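Local coordinates for protein N-terminal domain of PorA (28-171) (Porphyromonas gingivalis ATCC 33277, PDB 6KJK) that is a type IX secretion system cargo protein that influences PorXY-SigP signalling, though its precise molecular role remains uncertain, at residues Gly104-Phe109 and Asn128-Tyr133. Sequence-based numbering, arbitrary orientation.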
loop_
_atom_site.group_PDB
_atom_site.type_symbol
_atom_site.label_atom_id
_atom_site.label_comp_id
_atom_site.label_asym_id
_atom_site.label_seq_id
_atom_site.Cartn_x
_atom_site.Cartn_y
_atom_site.Cartn_z
ATOM N N GLY A 104 21.312 1.235 -5.353
ATOM C CA GLY A 104 19.934 0.795 -5.286
ATOM C C GLY A 104 19.590 0.136 -3.966
ATOM O O GLY A 104 20.446 -0.243 -3.174
ATOM N N HIS A 105 18.293 0.003 -3.719
ATOM C CA HIS A 105 17.805 -0.721 -2.555
ATOM C C HIS A 105 16.347 -1.046 -2.804
ATOM O O HIS A 105 15.722 -0.521 -3.730
ATOM C CB HIS A 105 17.978 0.077 -1.254
ATOM C CG HIS A 105 16.879 1.054 -0.969
ATOM N ND1 HIS A 105 16.907 2.360 -1.406
ATOM C CD2 HIS A 105 15.730 0.923 -0.257
ATOM C CE1 HIS A 105 15.811 2.984 -1.004
ATOM N NE2 HIS A 105 15.089 2.137 -0.288
ATOM N N THR A 106 15.817 -1.938 -1.983
ATOM C CA THR A 106 14.400 -2.282 -2.047
ATOM C C THR A 106 13.728 -1.877 -0.743
ATOM O O THR A 106 14.142 -2.313 0.339
ATOM C CB THR A 106 14.226 -3.782 -2.284
ATOM O OG1 THR A 106 14.896 -4.163 -3.501
ATOM C CG2 THR A 106 12.753 -4.119 -2.404
ATOM N N GLY A 107 12.722 -1.008 -0.831
ATOM C CA GLY A 107 11.770 -0.818 0.273
ATOM C C GLY A 107 10.670 -1.853 0.105
ATOM O O GLY A 107 10.274 -2.164 -1.013
ATOM N N ALA A 108 10.222 -2.447 1.185
ATOM C CA ALA A 108 9.232 -3.514 1.099
ATOM C C ALA A 108 8.160 -3.296 2.156
ATOM O O ALA A 108 8.476 -3.010 3.325
ATOM C CB ALA A 108 9.887 -4.889 1.289
ATOM N N PHE A 109 6.898 -3.424 1.746
ATOM C CA PHE A 109 5.772 -3.197 2.625
ATOM C C PHE A 109 4.744 -4.279 2.387
ATOM O O PHE A 109 4.658 -4.844 1.286
ATOM C CB PHE A 109 5.126 -1.838 2.329
ATOM C CG PHE A 109 6.067 -0.673 2.556
ATOM C CD1 PHE A 109 6.915 -0.231 1.554
ATOM C CD2 PHE A 109 6.116 -0.038 3.798
ATOM C CE1 PHE A 109 7.758 0.851 1.784
ATOM C CE2 PHE A 109 6.939 1.027 4.001
ATOM C CZ PHE A 109 7.754 1.482 3.010
ATOM N N ASN A 128 1.676 -7.391 -1.112
ATOM C CA ASN A 128 3.059 -7.089 -0.771
ATOM C C ASN A 128 3.618 -6.177 -1.848
ATOM O O ASN A 128 3.464 -6.458 -3.041
ATOM C CB ASN A 128 3.894 -8.373 -0.680
ATOM C CG ASN A 128 3.317 -9.331 0.273
ATOM O OD1 ASN A 128 3.361 -9.112 1.496
ATOM N ND2 ASN A 128 2.690 -10.379 -0.247
ATOM N N ILE A 129 4.234 -5.076 -1.445
ATOM C CA ILE A 129 4.680 -4.035 -2.351
ATOM C C ILE A 129 6.188 -3.911 -2.187
ATOM O O ILE A 129 6.678 -3.656 -1.072
ATOM C CB ILE A 129 4.000 -2.706 -2.009
ATOM C CG1 ILE A 129 2.498 -2.867 -2.122
ATOM C CG2 ILE A 129 4.504 -1.573 -2.913
ATOM C CD1 ILE A 129 1.754 -1.789 -1.448
ATOM N N ASN A 130 6.929 -4.063 -3.279
ATOM C CA ASN A 130 8.378 -3.867 -3.271
ATOM C C ASN A 130 8.714 -2.659 -4.121
ATOM O O ASN A 130 8.367 -2.618 -5.312
ATOM C CB ASN A 130 9.110 -5.080 -3.846
ATOM C CG ASN A 130 8.993 -6.300 -2.979
ATOM O OD1 ASN A 130 8.971 -6.210 -1.746
ATOM N ND2 ASN A 130 8.913 -7.465 -3.615
ATOM N N PHE A 131 9.324 -1.664 -3.523
ATOM C CA PHE A 131 9.830 -0.507 -4.238
ATOM C C PHE A 131 11.284 -0.797 -4.559
ATOM O O PHE A 131 12.150 -0.691 -3.690
ATOM C CB PHE A 131 9.722 0.726 -3.352
ATOM C CG PHE A 131 8.286 1.142 -3.051
ATOM C CD1 PHE A 131 7.539 1.817 -4.016
ATOM C CD2 PHE A 131 7.671 0.860 -1.845
ATOM C CE1 PHE A 131 6.229 2.224 -3.771
ATOM C CE2 PHE A 131 6.371 1.280 -1.598
ATOM C CZ PHE A 131 5.648 1.966 -2.560
ATOM N N LYS A 132 11.553 -1.184 -5.796
ATOM C CA LYS A 132 12.906 -1.540 -6.236
ATOM C C LYS A 132 13.524 -0.307 -6.884
ATOM O O LYS A 132 13.297 -0.022 -8.069
ATOM C CB LYS A 132 12.871 -2.738 -7.173
ATOM C CG LYS A 132 12.395 -3.992 -6.496
ATOM C CD LYS A 132 12.491 -5.190 -7.410
ATOM C CE LYS A 132 12.026 -6.441 -6.702
ATOM N NZ LYS A 132 11.979 -7.606 -7.628
ATOM N N TYR A 133 14.294 0.431 -6.096
ATOM C CA TYR A 133 14.941 1.659 -6.531
ATOM C C TYR A 133 16.279 1.332 -7.192
ATOM O O TYR A 133 17.134 0.676 -6.584
ATOM C CB TYR A 133 15.198 2.534 -5.314
ATOM C CG TYR A 133 15.961 3.806 -5.549
ATOM C CD1 TYR A 133 15.410 4.847 -6.283
ATOM C CD2 TYR A 133 17.243 3.981 -5.000
ATOM C CE1 TYR A 133 16.097 6.039 -6.464
ATOM C CE2 TYR A 133 17.938 5.159 -5.175
ATOM C CZ TYR A 133 17.374 6.182 -5.904
ATOM O OH TYR A 133 18.087 7.349 -6.052
HETATM O O HOH W 1 6.842 -6.716 0.241
#
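Phe109 and Phe131 meet rim to rim across this antiparallel beta hairpin: CD1 of Phe109 comes within 3.5 Å of CE2 of Phe131, near the plane of the Phe131 ring and at its edge. The planes stand at 79°, and neither ring lies over the other. One face of the Phe131 ring carries CG2 of Ile129 from its own strand, offset toward the rim, while the edge of the Phe109 ring faces the carbonyl O of Ile129. Further along the same face of the sheet, the rings of His105 and Tyr133 are inclined at 53°, with ND1 of His105 4.0 Å from CD2 of Tyr133. CG of His105, between its backbone N and carbonyl carbon, leans toward Tyr133; NE2 is hydrogen-bonded to Tyr96 OH.

The hairpin joins strands 105-115 and 125-133, two inner strands of a five-stranded mixed sheet. Its aromatic face packs on the other sheet of the domain, where Leu94 touches Phe109, Ile129 and Phe131, and Phe98 meets the rings of His105 and Tyr133 edge-to-face. Three hydrogen-bonded pairs, His105 with Tyr133, Gly107 with Phe131 and Phe109 with Ile129, fix the register by two backbone bonds each. The straightest runs from Ile129 N to Phe109 O (2.8 Å, 177° at the hydrogen).

Thr106, Ala108, Asn130 and Lys132 occupy the reverse face, as alternation along a strand requires. Thr106 and Lys132 lie side by side, with OG1 against CG of Lys132, while CG2 of Thr106 meets CB of Asn130. Lys132 NZ makes a salt bridge with Asp21, and Thr106 OG1 a hydrogen bond with Gly136 O. Asn130 OD1 touches CB of Ala108 at 3.4 Å; a water within hydrogen-bonding distance of OD1 (3.0 Å) and Phe109 O (3.1 Å) joins the strands.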